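Local coordinates for protein ULam111 (Flavobacterium sp., PDB 5WUT) that probably hydrolyses the beta-1,3-glucosidic bonds of laminarin, as a family 16 laminarinase with a beta-jelly-roll fold, at residues A89-G94 with D120-V125; G96-F101 with N205-G210. All coordinates share one frame; numbering follows the deposited sequence.

Contact 1. Residues A89-G94 with D120-V125; sequences AKLPVG and DILEYV
Ala89 and Leu91 pass Leu122 and Tyr124 with the two chains running in the same sense, the CA atoms of Leu91 and Tyr124 being 8.0 Å apart, a gap bridged by side chains. Leu91 carries the contact with its two methyls. Its CD1 sits over one face of the Tyr124 ring, 3.8 Å from the centroid and 14° off the ring normal, a CH-pi contact. Its CD2 lies 3.9 Å from Leu122 CD2, the two leucine side chains lying alongside and pointing oppositely. Leu122 CD1 meets the Ala89 methyl, CB, at 3.7 Å. With CG anti to the backbone N (chi1 172°), the Tyr124 ring reaches across toward Leu91 and Pro92, and Pro92 O approaches CE1 obliquely at 3.4 Å; this buried carbonyl has no hydrogen-bonding partner in the model. At the ring's tip, OH bonds to Glu157 and accepts from a water 2.8 Å away, which in turn accepts from Gly94 N. An alanine at Tyr124 would probably leave Leu91 CD1 without its ring face and deprive both this water and Glu157 of a partner. The packing joins the end of strand 83-90 to strand 118-123, where Ile121 and Leu122 together stand opposite the single residue Phe101. This classic beta bulge fits the Glu-x-Asp-x-x-Glu signature of family 16 laminarinases, here Glu118, Asp120 and Glu123.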
loop_
_atom_site.group_PDB
_atom_site.type_symbol
_atom_site.label_atom_id
_atom_site.label_comp_id
_atom_site.label_asym_id
_atom_site.label_seq_id
_atom_site.Cartn_x
_atom_site.Cartn_y
_atom_site.Cartn_z
ATOM N N ALA A 89 -6.658 -8.454 -10.460
ATOM C CA ALA A 89 -6.221 -9.812 -10.744
ATOM C C ALA A 89 -5.984 -10.642 -9.497
ATOM O O ALA A 89 -5.784 -10.111 -8.405
ATOM C CB ALA A 89 -4.959 -9.791 -11.594
ATOM N N LYS A 90 -6.021 -11.960 -9.689
ATOM C CA LYS A 90 -5.760 -12.941 -8.630
ATOM C C LYS A 90 -4.571 -13.806 -9.056
ATOM O O LYS A 90 -4.517 -14.258 -10.206
ATOM C CB LYS A 90 -7.018 -13.777 -8.369
ATOM C CG LYS A 90 -6.860 -14.883 -7.332
ATOM C CD LYS A 90 -8.196 -15.570 -7.093
ATOM C CE LYS A 90 -8.150 -16.492 -5.881
ATOM N NZ LYS A 90 -7.130 -17.571 -6.003
ATOM N N LEU A 91 -3.616 -14.003 -8.142
ATOM C CA LEU A 91 -2.334 -14.625 -8.477
ATOM C C LEU A 91 -2.353 -16.146 -8.451
ATOM O O LEU A 91 -3.096 -16.734 -7.658
ATOM C CB LEU A 91 -1.260 -14.153 -7.500
ATOM C CG LEU A 91 -0.943 -12.663 -7.505
ATOM C CD1 LEU A 91 -0.042 -12.315 -6.314
ATOM C CD2 LEU A 91 -0.284 -12.292 -8.828
ATOM N N PRO A 92 -1.524 -16.770 -9.305
ATOM C CA PRO A 92 -1.155 -18.176 -9.114
ATOM C C PRO A 92 -0.162 -18.243 -7.968
ATOM O O PRO A 92 0.417 -17.210 -7.617
ATOM C CB PRO A 92 -0.487 -18.554 -10.431
ATOM C CG PRO A 92 0.219 -17.274 -10.814
ATOM C CD PRO A 92 -0.731 -16.152 -10.380
ATOM N N VAL A 93 0.070 -19.423 -7.402
ATOM C CA VAL A 93 1.004 -19.517 -6.292
ATOM C C VAL A 93 1.935 -20.699 -6.475
ATOM O O VAL A 93 1.578 -21.689 -7.108
ATOM C CB VAL A 93 0.266 -19.654 -4.946
ATOM C CG1 VAL A 93 -0.560 -18.409 -4.668
ATOM C CG2 VAL A 93 -0.639 -20.855 -4.960
ATOM N N GLY A 94 3.144 -20.577 -5.940
ATOM C CA GLY A 94 4.062 -21.704 -5.910
ATOM C C GLY A 94 5.408 -21.410 -6.529
ATOM O O GLY A 94 5.555 -20.517 -7.372
ATOM N N ASP A 120 6.520 -2.510 -15.894
ATOM C CA ASP A 120 6.109 -3.726 -15.208
ATOM C C ASP A 120 5.162 -3.375 -14.074
ATOM O O ASP A 120 5.580 -2.829 -13.040
ATOM C CB ASP A 120 7.315 -4.483 -14.654
ATOM C CG ASP A 120 8.246 -4.962 -15.732
ATOM O OD1 ASP A 120 7.781 -5.197 -16.855
ATOM O OD2 ASP A 120 9.440 -5.144 -15.436
ATOM N N ILE A 121 3.893 -3.723 -14.253
ATOM C CA ILE A 121 2.836 -3.241 -13.368
ATOM C C ILE A 121 2.413 -4.283 -12.322
ATOM O O ILE A 121 2.362 -3.986 -11.127
ATOM C CB ILE A 121 1.611 -2.804 -14.201
ATOM C CG1 ILE A 121 2.035 -1.766 -15.250
ATOM C CG2 ILE A 121 0.510 -2.268 -13.279
ATOM C CD1 ILE A 121 0.915 -1.396 -16.250
ATOM N N LEU A 122 2.075 -5.493 -12.782
ATOM C CA LEU A 122 1.867 -6.636 -11.901
ATOM C C LEU A 122 3.041 -7.566 -12.137
ATOM O O LEU A 122 3.224 -8.046 -13.244
ATOM C CB LEU A 122 0.530 -7.346 -12.195
ATOM C CG LEU A 122 0.094 -8.573 -11.366
ATOM C CD1 LEU A 122 -1.357 -8.848 -11.687
ATOM C CD2 LEU A 122 0.913 -9.859 -11.571
ATOM N N GLU A 123 3.851 -7.791 -11.107
ATOM C CA GLU A 123 4.959 -8.744 -11.197
ATOM C C GLU A 123 5.057 -9.505 -9.892
ATOM O O GLU A 123 5.190 -8.906 -8.821
ATOM C CB GLU A 123 6.286 -8.053 -11.463
ATOM C CG GLU A 123 6.321 -7.199 -12.690
ATOM C CD GLU A 123 6.405 -8.003 -13.970
ATOM O OE1 GLU A 123 6.775 -9.201 -13.924
ATOM O OE2 GLU A 123 6.099 -7.419 -15.032
ATOM N N TYR A 124 5.008 -10.826 -9.981
ATOM C CA TYR A 124 5.049 -11.689 -8.808
ATOM C C TYR A 124 5.800 -12.938 -9.178
ATOM O O TYR A 124 5.595 -13.471 -10.263
ATOM C CB TYR A 124 3.635 -12.023 -8.346
ATOM C CG TYR A 124 3.493 -13.048 -7.248
ATOM C CD1 TYR A 124 3.136 -14.356 -7.552
ATOM C CD2 TYR A 124 3.646 -12.701 -5.904
ATOM C CE1 TYR A 124 2.971 -15.304 -6.542
ATOM C CE2 TYR A 124 3.477 -13.631 -4.901
ATOM C CZ TYR A 124 3.141 -14.933 -5.229
ATOM O OH TYR A 124 2.974 -15.862 -4.235
ATOM N N VAL A 125 6.703 -13.382 -8.314
ATOM C CA VAL A 125 7.318 -14.686 -8.535
ATOM C C VAL A 125 6.966 -15.545 -7.346
ATOM O O VAL A 125 7.215 -15.171 -6.198
ATOM C CB VAL A 125 8.843 -14.601 -8.761
ATOM C CG1 VAL A 125 9.125 -13.947 -10.098
ATOM C CG2 VAL A 125 9.545 -13.840 -7.637
HETATM O O HOH W 1 3.949 -18.444 -4.049
#

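Contact 2. Residues G96-F101 with N205-G210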
loop_
_atom_site.group_PDB
_atom_site.type_symbol
_atom_site.label_atom_id
_atom_site.label_comp_id
_atom_site.label_asym_id
_atom_site.label_seq_id
_atom_site.Cartn_x
_atom_site.Cartn_y
_atom_site.Cartn_z
ATOM N N GLY A 96 8.356 -21.183 -8.806
ATOM C CA GLY A 96 8.617 -21.318 -10.229
ATOM C C GLY A 96 7.650 -20.543 -11.109
ATOM O O GLY A 96 7.951 -20.282 -12.262
ATOM N N ILE A 97 6.502 -20.157 -10.562
ATOM C CA ILE A 97 5.502 -19.447 -11.348
ATOM C C ILE A 97 5.823 -17.943 -11.426
ATOM O O ILE A 97 6.357 -17.359 -10.478
ATOM C CB ILE A 97 4.071 -19.691 -10.757
ATOM C CG1 ILE A 97 3.042 -19.729 -11.875
ATOM C CG2 ILE A 97 3.722 -18.722 -9.645
ATOM C CD1 ILE A 97 3.241 -20.904 -12.798
ATOM N N TRP A 98 5.552 -17.334 -12.575
ATOM C CA TRP A 98 5.804 -15.905 -12.767
ATOM C C TRP A 98 4.731 -15.244 -13.639
ATOM O O TRP A 98 4.901 -15.098 -14.869
ATOM C CB TRP A 98 7.198 -15.673 -13.377
ATOM C CG TRP A 98 7.497 -14.206 -13.658
ATOM C CD1 TRP A 98 6.851 -13.112 -13.136
ATOM C CD2 TRP A 98 8.503 -13.691 -14.535
ATOM N NE1 TRP A 98 7.392 -11.952 -13.646
ATOM C CE2 TRP A 98 8.415 -12.282 -14.499
ATOM C CE3 TRP A 98 9.464 -14.282 -15.349
ATOM C CZ2 TRP A 98 9.252 -11.457 -15.257
ATOM C CZ3 TRP A 98 10.305 -13.464 -16.094
ATOM C CH2 TRP A 98 10.193 -12.066 -16.043
ATOM N N PRO A 99 3.628 -14.838 -12.997
ATOM C CA PRO A 99 2.579 -14.070 -13.660
ATOM C C PRO A 99 2.978 -12.612 -13.837
ATOM O O PRO A 99 3.710 -12.058 -13.004
ATOM C CB PRO A 99 1.406 -14.198 -12.697
ATOM C CG PRO A 99 2.060 -14.228 -11.354
ATOM C CD PRO A 99 3.281 -15.113 -11.592
ATOM N N ALA A 100 2.499 -11.996 -14.912
ATOM C CA ALA A 100 2.823 -10.599 -15.154
ATOM C C ALA A 100 1.747 -9.877 -15.947
ATOM O O ALA A 100 1.115 -10.447 -16.830
ATOM C CB ALA A 100 4.150 -10.492 -15.878
ATOM N N PHE A 101 1.554 -8.605 -15.619
ATOM C CA PHE A 101 0.786 -7.666 -16.438
ATOM C C PHE A 101 1.683 -6.456 -16.639
ATOM O O PHE A 101 2.158 -5.862 -15.668
ATOM C CB PHE A 101 -0.546 -7.282 -15.760
ATOM C CG PHE A 101 -1.194 -6.046 -16.341
ATOM C CD1 PHE A 101 -1.576 -6.014 -17.671
ATOM C CD2 PHE A 101 -1.415 -4.915 -15.557
ATOM C CE1 PHE A 101 -2.172 -4.879 -18.219
ATOM C CE2 PHE A 101 -2.007 -3.773 -16.105
ATOM C CZ PHE A 101 -2.388 -3.767 -17.436
ATOM N N ASN A 205 0.836 -12.390 -19.205
ATOM C CA ASN A 205 1.403 -13.719 -19.424
ATOM C C ASN A 205 1.672 -14.425 -18.112
ATOM O O ASN A 205 1.639 -13.823 -17.043
ATOM C CB ASN A 205 2.701 -13.644 -20.243
ATOM C CG ASN A 205 3.875 -13.159 -19.431
ATOM O OD1 ASN A 205 4.044 -11.953 -19.234
ATOM N ND2 ASN A 205 4.690 -14.096 -18.929
ATOM N N MET A 206 1.945 -15.718 -18.193
ATOM C CA MET A 206 2.423 -16.429 -17.015
ATOM C C MET A 206 3.557 -17.355 -17.427
ATOM O O MET A 206 3.355 -18.332 -18.164
ATOM C CB MET A 206 1.290 -17.188 -16.320
ATOM C CG MET A 206 1.781 -18.082 -15.176
ATOM S SD MET A 206 0.518 -18.679 -14.029
ATOM C CE MET A 206 -0.788 -19.166 -15.155
ATOM N N ALA A 207 4.767 -17.002 -17.015
ATOM C CA ALA A 207 5.946 -17.805 -17.315
ATOM C C ALA A 207 6.239 -18.850 -16.218
ATOM O O ALA A 207 5.707 -18.795 -15.108
ATOM C CB ALA A 207 7.147 -16.909 -17.525
ATOM N N ILE A 208 7.069 -19.828 -16.568
ATOM C CA ILE A 208 7.443 -20.910 -15.672
ATOM C C ILE A 208 8.956 -21.064 -15.651
ATOM O O ILE A 208 9.572 -21.247 -16.699
ATOM C CB ILE A 208 6.813 -22.245 -16.114
ATOM C CG1 ILE A 208 5.291 -22.142 -16.025
ATOM C CG2 ILE A 208 7.376 -23.408 -15.265
ATOM C CD1 ILE A 208 4.551 -23.263 -16.758
ATOM N N GLY A 209 9.551 -20.936 -14.468
ATOM C CA GLY A 209 10.990 -21.112 -14.319
ATOM C C GLY A 209 11.804 -20.038 -15.000
ATOM O O GLY A 209 11.340 -18.916 -15.144
ATOM N N GLY A 210 13.024 -20.376 -15.416
ATOM C CA GLY A 210 13.854 -19.389 -16.074
ATOM C C GLY A 210 14.695 -18.507 -15.169
ATOM O O GLY A 210 14.717 -18.672 -13.943
HETATM O O HOH W 2 6.372 -13.347 -16.719
#
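Trp98, Asn205 and Ala207 bury the most surface where strand 97-101 pairs with strand 205-208, antiparallel at 158°. Trp98 and Ala207 form a hydrogen-bonded pair, with Trp98 N giving to Ala207 O at 2.9 Å and Ala207 N returning a bond to Trp98 O. The returning donor stands well above the carbonyl plane, 47° out of it. Trp98 O takes a second bond, from a water that also accepts from Asn205 ND2 at 2.9 Å and lies over the centre of the indole. The indole leans past Ala207, whose CB is 4.1 Å from CE3. Asn205 pairs with Ala100 through two backbone bonds, and its side chain rises on the same face as the indole. Its CG is between the backbone N and the carbonyl carbon (chi1 76°), which brings OD1 to 3.7 Å from Ala100 CB. The amide is gripped at both ends, OD1 by Trp102 and ND2 by Tyr44 as well as the water, so its rotation is fixed. On the other face the Ile97 and Met206 side chains cross at an angle, CG1 of Ile97 lying 3.5 Å from SD of Met206, beside Ala60 and Phe226. Gly209 N closes the pairing on Gly96 O at 2.8 Å. Such a strand pair, polar and aromatic on one face and apolar on the other, is consistent with the concave, glucan-binding sheet of the family 16 jelly roll.

Contact 2 and the 120-125 half of contact 1, the contact centres about 8 Å apart, share the sheet in which strand 97-105 lies between strands 118-123 and 200-208, while strand 83-90 pairs with 161-167 and 224-234. Leu122 N, at the bulge, probably bonds to Phe101 O of contact 2 at 2.9 Å. Glu123 turns away from the packing of contact 1 toward Trp98, where OE1 lies 2.8 Å from NE1, a probable hydrogen bond that would position the carboxylate. In relatives, the first and last glutamates of the signature are nucleophile and acid/base, so Trp98 probably lines the active-site cleft. On the opposite side Pro92 packs against Pro99 and Met206, joining the contacts through the apolar interior.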